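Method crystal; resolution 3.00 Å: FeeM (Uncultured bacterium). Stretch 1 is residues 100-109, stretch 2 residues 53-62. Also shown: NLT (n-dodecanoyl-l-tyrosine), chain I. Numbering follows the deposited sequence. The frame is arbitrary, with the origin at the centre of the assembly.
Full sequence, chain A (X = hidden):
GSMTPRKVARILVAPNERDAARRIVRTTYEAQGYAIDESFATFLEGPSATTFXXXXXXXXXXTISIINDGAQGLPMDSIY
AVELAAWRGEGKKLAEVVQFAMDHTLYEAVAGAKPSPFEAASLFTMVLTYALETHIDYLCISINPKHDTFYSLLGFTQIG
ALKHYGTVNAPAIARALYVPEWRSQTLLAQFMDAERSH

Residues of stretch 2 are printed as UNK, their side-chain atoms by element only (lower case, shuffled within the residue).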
ATOM      1  N   PHE A 100       0.176  -4.502   0.166  1.00 40.24           N
ATOM      2  CA  PHE A 100       0.529  -4.396   1.566  1.00 40.09           C
ATOM      3  C   PHE A 100       0.130  -5.689   2.276  1.00 40.13           C
ATOM      4  O   PHE A 100      -1.034  -6.106   2.227  1.00 40.24           O
ATOM      5  CB  PHE A 100      -0.174  -3.191   2.191  1.00 40.08           C
ATOM      6  CG  PHE A 100      -0.052  -3.118   3.687  1.00 39.99           C
ATOM      7  CD1 PHE A 100       1.174  -3.250   4.307  1.00 39.95           C
ATOM      8  CD2 PHE A 100      -1.167  -2.891   4.468  1.00 40.48           C
ATOM      9  CE1 PHE A 100       1.280  -3.184   5.666  1.00 40.08           C
ATOM     10  CE2 PHE A 100      -1.066  -2.821   5.838  1.00 40.46           C
ATOM     11  CZ  PHE A 100       0.156  -2.966   6.436  1.00 40.51           C
ATOM     12  N   ALA A 101       1.106  -6.328   2.912  1.00 40.00           N
ATOM     13  CA  ALA A 101       0.887  -7.594   3.593  1.00 39.90           C
ATOM     14  C   ALA A 101       1.889  -7.782   4.701  1.00 39.81           C
ATOM     15  O   ALA A 101       3.034  -7.371   4.576  1.00 39.68           O
ATOM     16  CB  ALA A 101       0.964  -8.763   2.602  1.00 39.91           C
ATOM     17  N   MET A 102       1.429  -8.369   5.805  1.00 39.89           N
ATOM     18  CA  MET A 102       2.276  -8.721   6.938  1.00 39.97           C
ATOM     19  C   MET A 102       1.998 -10.167   7.273  1.00 40.07           C
ATOM     20  O   MET A 102       0.855 -10.606   7.204  1.00 40.27           O
ATOM     21  CB  MET A 102       1.946  -7.857   8.168  1.00 40.01           C
ATOM     22  CG  MET A 102       1.869  -6.350   7.930  1.00 39.52           C
ATOM     23  SD  MET A 102       3.335  -5.519   8.448  1.00 38.84           S
ATOM     24  CE  MET A 102       3.263  -5.713  10.218  1.00 39.21           C
ATOM     25  N   ASP A 103       3.034 -10.912   7.636  1.00 40.14           N
ATOM     26  CA  ASP A 103       2.869 -12.291   8.085  1.00 40.27           C
ATOM     27  C   ASP A 103       2.821 -12.326   9.615  1.00 40.40           C
ATOM     28  O   ASP A 103       3.849 -12.128  10.280  1.00 40.48           O
ATOM     29  CB  ASP A 103       4.015 -13.166   7.555  1.00 40.31           C
ATOM     30  CG  ASP A 103       3.804 -14.664   7.828  1.00 40.41           C
ATOM     31  OD1 ASP A 103       2.721 -15.065   8.322  1.00 40.45           O
ATOM     32  OD2 ASP A 103       4.675 -15.517   7.568  1.00 40.58           O
ATOM     33  N   HIS A 104       1.633 -12.614  10.163  1.00 40.40           N
ATOM     34  CA  HIS A 104       1.399 -12.571  11.616  1.00 40.49           C
ATOM     35  C   HIS A 104       2.180 -13.637  12.411  1.00 40.55           C
ATOM     36  O   HIS A 104       2.367 -13.502  13.629  1.00 40.64           O
ATOM     37  CB  HIS A 104      -0.114 -12.641  11.932  1.00 40.55           C
ATOM     38  CG  HIS A 104      -0.652 -14.044  12.038  1.00 40.98           C
ATOM     39  ND1 HIS A 104      -1.167 -14.729  10.957  1.00 41.14           N
ATOM     40  CD2 HIS A 104      -0.742 -14.891  13.096  1.00 40.85           C
ATOM     41  CE1 HIS A 104      -1.550 -15.935  11.342  1.00 41.06           C
ATOM     42  NE2 HIS A 104      -1.303 -16.057  12.635  1.00 41.05           N
ATOM     43  N   THR A 105       2.620 -14.692  11.725  1.00 40.52           N
ATOM     44  CA  THR A 105       3.359 -15.767  12.379  1.00 40.62           C
ATOM     45  C   THR A 105       4.806 -15.380  12.644  1.00 40.68           C
ATOM     46  O   THR A 105       5.412 -15.867  13.592  1.00 40.79           O
ATOM     47  CB  THR A 105       3.295 -17.082  11.562  1.00 40.48           C
ATOM     48  OG1 THR A 105       3.789 -16.849  10.242  1.00 40.68           O
ATOM     49  CG2 THR A 105       1.858 -17.512  11.333  1.00 40.39           C
ATOM     50  N   LEU A 106       5.345 -14.488  11.816  1.00 40.84           N
ATOM     51  CA  LEU A 106       6.760 -14.114  11.893  1.00 41.03           C
ATOM     52  C   LEU A 106       7.012 -12.882  12.751  1.00 41.26           C
ATOM     53  O   LEU A 106       8.156 -12.474  12.923  1.00 41.37           O
ATOM     54  CB  LEU A 106       7.337 -13.884  10.499  1.00 40.96           C
ATOM     55  CG  LEU A 106       7.406 -15.061   9.538  1.00 41.08           C
ATOM     56  CD1 LEU A 106       7.705 -14.560   8.137  1.00 41.20           C
ATOM     57  CD2 LEU A 106       8.452 -16.066   9.986  1.00 41.54           C
ATOM     58  N   TYR A 107       5.951 -12.254  13.246  1.00 41.50           N
ATOM     59  CA  TYR A 107       6.128 -11.155  14.191  1.00 41.61           C
ATOM     60  C   TYR A 107       5.218 -11.239  15.366  1.00 41.83           C
ATOM     61  O   TYR A 107       4.005 -11.469  15.229  1.00 41.78           O
ATOM     62  CB  TYR A 107       6.048  -9.776  13.521  1.00 41.60           C
ATOM     63  CG  TYR A 107       4.659  -9.252  13.199  1.00 41.52           C
ATOM     64  CD1 TYR A 107       3.917  -9.785  12.148  1.00 41.59           C
ATOM     65  CD2 TYR A 107       4.125  -8.166  13.891  1.00 41.79           C
ATOM     66  CE1 TYR A 107       2.658  -9.273  11.809  1.00 41.40           C
ATOM     67  CE2 TYR A 107       2.855  -7.643  13.558  1.00 41.60           C
ATOM     68  CZ  TYR A 107       2.129  -8.215  12.522  1.00 41.57           C
ATOM     69  OH  TYR A 107       0.881  -7.719  12.178  1.00 42.44           O
ATOM     70  N   GLU A 108       5.825 -11.109  16.539  1.00 42.09           N
ATOM     71  CA  GLU A 108       5.107 -11.046  17.792  1.00 42.33           C
ATOM     72  C   GLU A 108       4.190  -9.809  17.724  1.00 42.35           C
ATOM     73  O   GLU A 108       4.621  -8.673  17.974  1.00 42.41           O
ATOM     74  CB  GLU A 108       6.109 -10.986  18.961  1.00 42.33           C
ATOM     75  CG  GLU A 108       6.825 -12.331  19.248  1.00 43.14           C
ATOM     76  CD  GLU A 108       8.071 -12.626  18.347  1.00 43.79           C
ATOM     77  OE1 GLU A 108       8.391 -11.827  17.426  1.00 43.82           O
ATOM     78  OE2 GLU A 108       8.738 -13.676  18.574  1.00 43.53           O
ATOM     79  N   ALA A 109       2.948 -10.044  17.295  1.00 42.30           N
ATOM     80  CA  ALA A 109       2.019  -8.975  16.957  1.00 42.49           C
ATOM     81  C   ALA A 109       1.393  -8.348  18.183  1.00 42.73           C
ATOM     82  O   ALA A 109       1.581  -8.826  19.309  1.00 42.87           O
ATOM     83  CB  ALA A 109       0.921  -9.503  16.019  1.00 42.49           C
ATOM     84  N   UNK A  53      10.191  -3.576   2.128  1.00 39.97           N
ATOM     85  CA  UNK A  53      10.109  -4.746   2.969  1.00 39.88           C
ATOM     86  C   UNK A  53      10.377  -4.435   4.423  1.00 39.98           C
ATOM     87  O   UNK A  53      10.982  -3.420   4.755  1.00 40.01           O
ATOM     88  N   UNK A  54       9.922  -5.326   5.290  1.00 39.96           N
ATOM     89  CA  UNK A  54      10.069  -5.167   6.714  1.00 39.89           C
ATOM     90  C   UNK A  54      10.637  -6.440   7.270  1.00 39.91           C
ATOM     91  O   UNK A  54      10.052  -7.510   7.108  1.00 40.00           O
ATOM     92  c   UNK A  54       8.662  -4.377   8.791  1.00 39.96           C
ATOM     93  c   UNK A  54       9.628  -3.236   9.036  1.00 39.80           C
ATOM     94  c   UNK A  54       7.258  -3.963   9.141  1.00 39.81           C
ATOM     95  c   UNK A  54       8.714  -4.873   7.346  1.00 39.96           C
ATOM     96  N   UNK A  55      11.775  -6.316   7.946  1.00 39.95           N
ATOM     97  CA  UNK A  55      12.546  -7.462   8.410  1.00 39.82           C
ATOM     98  C   UNK A  55      12.610  -7.563   9.923  1.00 39.85           C
ATOM     99  O   UNK A  55      12.965  -6.600  10.610  1.00 39.70           O
ATOM    100  c   UNK A  55      14.238  -7.676   3.653  1.00 39.54           C
ATOM    101  c   UNK A  55      14.344  -8.809   4.417  1.00 39.28           C
ATOM    102  c   UNK A  55      14.260  -8.718   5.771  1.00 39.66           C
ATOM    103  c   UNK A  55      14.059  -7.494   6.383  1.00 39.75           C
ATOM    104  c   UNK A  55      13.971  -6.357   5.592  1.00 39.57           C
ATOM    105  c   UNK A  55      13.972  -7.395   7.864  1.00 39.81           C
ATOM    106  c   UNK A  55      14.043  -6.449   4.246  1.00 39.25           C
ATOM    107  N   UNK A  56      12.292  -8.744  10.437  1.00 39.95           N
ATOM    108  CA  UNK A  56      12.519  -9.056  11.832  1.00 40.13           C
ATOM    109  C   UNK A  56      13.855  -9.731  11.945  1.00 40.19           C
ATOM    110  O   UNK A  56      13.959 -10.945  11.759  1.00 40.21           O
ATOM    111  n   UNK A  56       9.894 -10.055  14.212  1.00 40.43           N
ATOM    112  o   UNK A  56      11.988  -9.292  14.579  1.00 40.50           O
ATOM    113  c   UNK A  56      11.441  -9.990  12.364  1.00 40.22           C
ATOM    114  c   UNK A  56      11.131  -9.750  13.812  1.00 40.33           C
ATOM    115  N   UNK A  57      14.889  -8.933  12.207  1.00 40.19           N
ATOM    116  CA  UNK A  57      16.238  -9.433  12.329  1.00 40.11           C
ATOM    117  C   UNK A  57      16.640 -10.239  11.125  1.00 40.19           C
ATOM    118  O   UNK A  57      17.095 -11.385  11.262  1.00 40.26           O
ATOM    119  N   UNK A  58      16.399  -9.662   9.947  1.00 40.20           N
ATOM    120  CA  UNK A  58      16.782 -10.242   8.643  1.00 40.42           C
ATOM    121  C   UNK A  58      15.826 -11.251   7.978  1.00 40.18           C
ATOM    122  O   UNK A  58      16.028 -11.594   6.820  1.00 40.23           O
ATOM    123  o   UNK A  58      21.602  -9.602   8.150  1.00 43.74           O
ATOM    124  o   UNK A  58      20.694 -10.851   9.725  1.00 44.53           O
ATOM    125  c   UNK A  58      19.238  -9.740   8.235  1.00 41.44           C
ATOM    126  c   UNK A  58      20.605 -10.082   8.739  1.00 43.10           C
ATOM    127  c   UNK A  58      18.218 -10.778   8.647  1.00 40.53           C
ATOM    128  N   UNK A  59      14.812 -11.738   8.693  1.00 40.10           N
ATOM    129  CA  UNK A  59      13.741 -12.463   8.007  1.00 40.02           C
ATOM    130  C   UNK A  59      12.616 -11.513   7.678  1.00 39.97           C
ATOM    131  O   UNK A  59      12.239 -10.682   8.491  1.00 39.98           O
ATOM    132  c   UNK A  59      13.244 -13.775   8.725  1.00 39.92           C
ATOM    133  c   UNK A  59      14.340 -14.402   9.536  1.00 40.21           C
ATOM    134  c   UNK A  59      12.027 -13.530   9.564  1.00 40.31           C
ATOM    135  N   UNK A  60      12.144 -11.593   6.442  1.00 40.00           N
ATOM    136  CA  UNK A  60      11.133 -10.686   5.936  1.00 39.90           C
ATOM    137  C   UNK A  60       9.786 -11.097   6.441  1.00 39.83           C
ATOM    138  O   UNK A  60       9.394 -12.258   6.297  1.00 39.80           O
ATOM    139  c   UNK A  60      10.232  -9.732   3.657  1.00 39.94           C
ATOM    140  c   UNK A  60      10.147 -10.142   2.222  1.00 40.12           C
ATOM    141  c   UNK A  60      11.149 -10.690   4.408  1.00 39.98           C
ATOM    142  c   UNK A  60      10.735  -8.329   3.763  1.00 40.22           C
ATOM    143  N   UNK A  61       9.071 -10.154   7.044  1.00 39.80           N
ATOM    144  CA  UNK A  61       7.745 -10.449   7.556  1.00 39.94           C
ATOM    145  C   UNK A  61       6.643  -9.571   7.006  1.00 40.02           C
ATOM    146  O   UNK A  61       5.470  -9.907   7.125  1.00 40.12           O
ATOM    147  o   UNK A  61       8.137  -5.619  12.003  1.00 40.28           O
ATOM    148  c   UNK A  61       6.791  -7.279  10.943  1.00 40.12           C
ATOM    149  c   UNK A  61       7.719 -10.498   9.094  1.00 39.98           C
ATOM    150  c   UNK A  61       8.045  -6.795  11.301  1.00 40.30           C
ATOM    151  c   UNK A  61       7.834  -9.174   9.828  1.00 40.12           C
ATOM    152  c   UNK A  61       6.692  -8.470  10.225  1.00 40.00           C
ATOM    153  c   UNK A  61       9.196  -7.485  10.938  1.00 40.07           C
ATOM    154  c   UNK A  61       9.082  -8.675  10.215  1.00 40.12           C
ATOM    155  N   UNK A  62       7.013  -8.465   6.380  1.00 40.04           N
ATOM    156  CA  UNK A  62       6.024  -7.532   5.881  1.00 39.98           C
ATOM    157  C   UNK A  62       6.501  -6.811   4.664  1.00 40.01           C
ATOM    158  O   UNK A  62       7.691  -6.598   4.492  1.00 40.17           O
TER
HETATM  159  N   NLT I 400      -4.951  -3.247  -1.076  1.00 41.30           N
HETATM  160  C1  NLT I 400      -4.005  -2.934  -0.182  1.00 41.25           C
HETATM  161  OL  NLT I 400      -3.037  -3.646   0.060  1.00 41.83           O
HETATM  162  C2  NLT I 400      -4.206  -1.624   0.564  1.00 41.04           C
HETATM  163  C3  NLT I 400      -2.917  -0.800   0.678  1.00 40.69           C
HETATM  164  C4  NLT I 400      -2.978   0.191   1.852  1.00 40.47           C
HETATM  165  C5  NLT I 400      -1.678   0.992   1.980  1.00 40.17           C
HETATM  166  C6  NLT I 400      -1.818   2.215   2.886  1.00 39.76           C
HETATM  167  C7  NLT I 400      -0.646   3.183   2.715  1.00 39.86           C
HETATM  168  C8  NLT I 400      -0.530   4.128   3.905  1.00 40.29           C
HETATM  169  C9  NLT I 400       0.594   5.163   3.745  1.00 41.18           C
HETATM  170  C10 NLT I 400       0.103   6.505   4.285  1.00 41.95           C
HETATM  171  C11 NLT I 400       1.076   7.665   4.078  1.00 41.97           C
HETATM  172  C12 NLT I 400       0.626   8.873   4.901  1.00 41.88           C
HETATM  173  CA  NLT I 400      -5.012  -4.507  -1.819  1.00 41.48           C
HETATM  174  CB  NLT I 400      -6.246  -4.528  -2.714  1.00 41.31           C
HETATM  175  CG  NLT I 400      -7.455  -5.067  -1.980  1.00 40.55           C
HETATM  176  CD2 NLT I 400      -7.442  -6.349  -1.447  1.00 39.54           C
HETATM  177  CE2 NLT I 400      -8.550  -6.835  -0.777  1.00 39.17           C
HETATM  178  CZ  NLT I 400      -9.678  -6.048  -0.654  1.00 39.63           C
HETATM  179  CE1 NLT I 400      -9.696  -4.762  -1.180  1.00 39.76           C
HETATM  180  CD1 NLT I 400      -8.585  -4.272  -1.846  1.00 39.72           C
HETATM  181  OH  NLT I 400     -10.739  -6.516  -0.014  1.00 39.84           O
HETATM  182  C   NLT I 400      -3.825  -4.706  -2.714  1.00 41.92           C
HETATM  183  O   NLT I 400      -3.344  -3.704  -3.286  1.00 42.23           O
HETATM  184  O2  NLT I 400      -3.356  -5.863  -2.864  1.00 42.22           O

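Position 53 has no side-chain atoms and lies beyond the reach of stretch 1. It is Gly53, and a CB here would clash with a carbon of the side chain at position 60. Position 54 carries four carbons, forked at the second, and points toward stretch 1, one branch tip lying 4.3 Å from Met102 SD. This is Leu54, an apolar side chain suited to a buried strand site; the branch is CD2. At position 55 one carbon leads into a ring of six carbons with no polar atom, out of reach of stretch 1. It is Phe55, whose all-carbon ring suits a buried strand site.

Position 56 has two carbons, the second bearing one oxygen and one nitrogen, an amide whose nitrogen lies 3.2 Å from Leu106 O. It is Asn56, and its ND2 donates a hydrogen bond to that carbonyl, satisfying it in the loop. Position 57 has no side chain and a positive phi of 54°, which favours glycine; Gly57 follows Asn56 in a type I' turn. Position 58 has three carbons, the third carrying two oxygens. Glu58 is exposed and far from stretch 1, a setting in which a charged carboxylate can remain in solvent.

Position 59 has one carbon carrying two more, a fork at CB, with one branch carbon 4.4 Å from Leu106 CD2. This is Val59, a beta-branched residue typical of strands; the branch is CG2. Position 60 again has four carbons forked at the second; its CB points away from stretch 1, although its backbone O lies 3.4 Å from Leu106 CD1. It is Leu60, an apolar strand residue whose CD1 is the atom that a CB on Gly53 would strike.

Position 61 shows one carbon, then a six-carbon ring bearing an oxygen. Tyr107 CB sits over one ring face, 3.9 Å from the centroid, and Met102 CE approaches the edge, 3.9 Å from a ring carbon. It is Tyr61, whose broad ring serves both neighbours; the edge carbon is CE1. Position 62 has no side chain, and an ideal CB would fall 2.9 Å from Met102 SD, a clash. Gly62 thus leaves room for Met102, its antiparallel bridge partner, with the two CA atoms 4.1 Å apart.

The contact joins backbone pairing to side-chain packing. Asp103 N donates to Tyr61 O at 2.7 Å, and Gly62 CA makes a CA-H...O contact of 3.3 Å with Ala101 O. Beyond this bridge, the type I turn from Asp103 to Leu106 brings Leu106 CB to 3.7 Å from Tyr61 CB. The rings of Tyr107 and Tyr61 are nearly parallel but slid apart, so they barely overlap.

Stretch 2 (53-62) GLFNGEVLYG
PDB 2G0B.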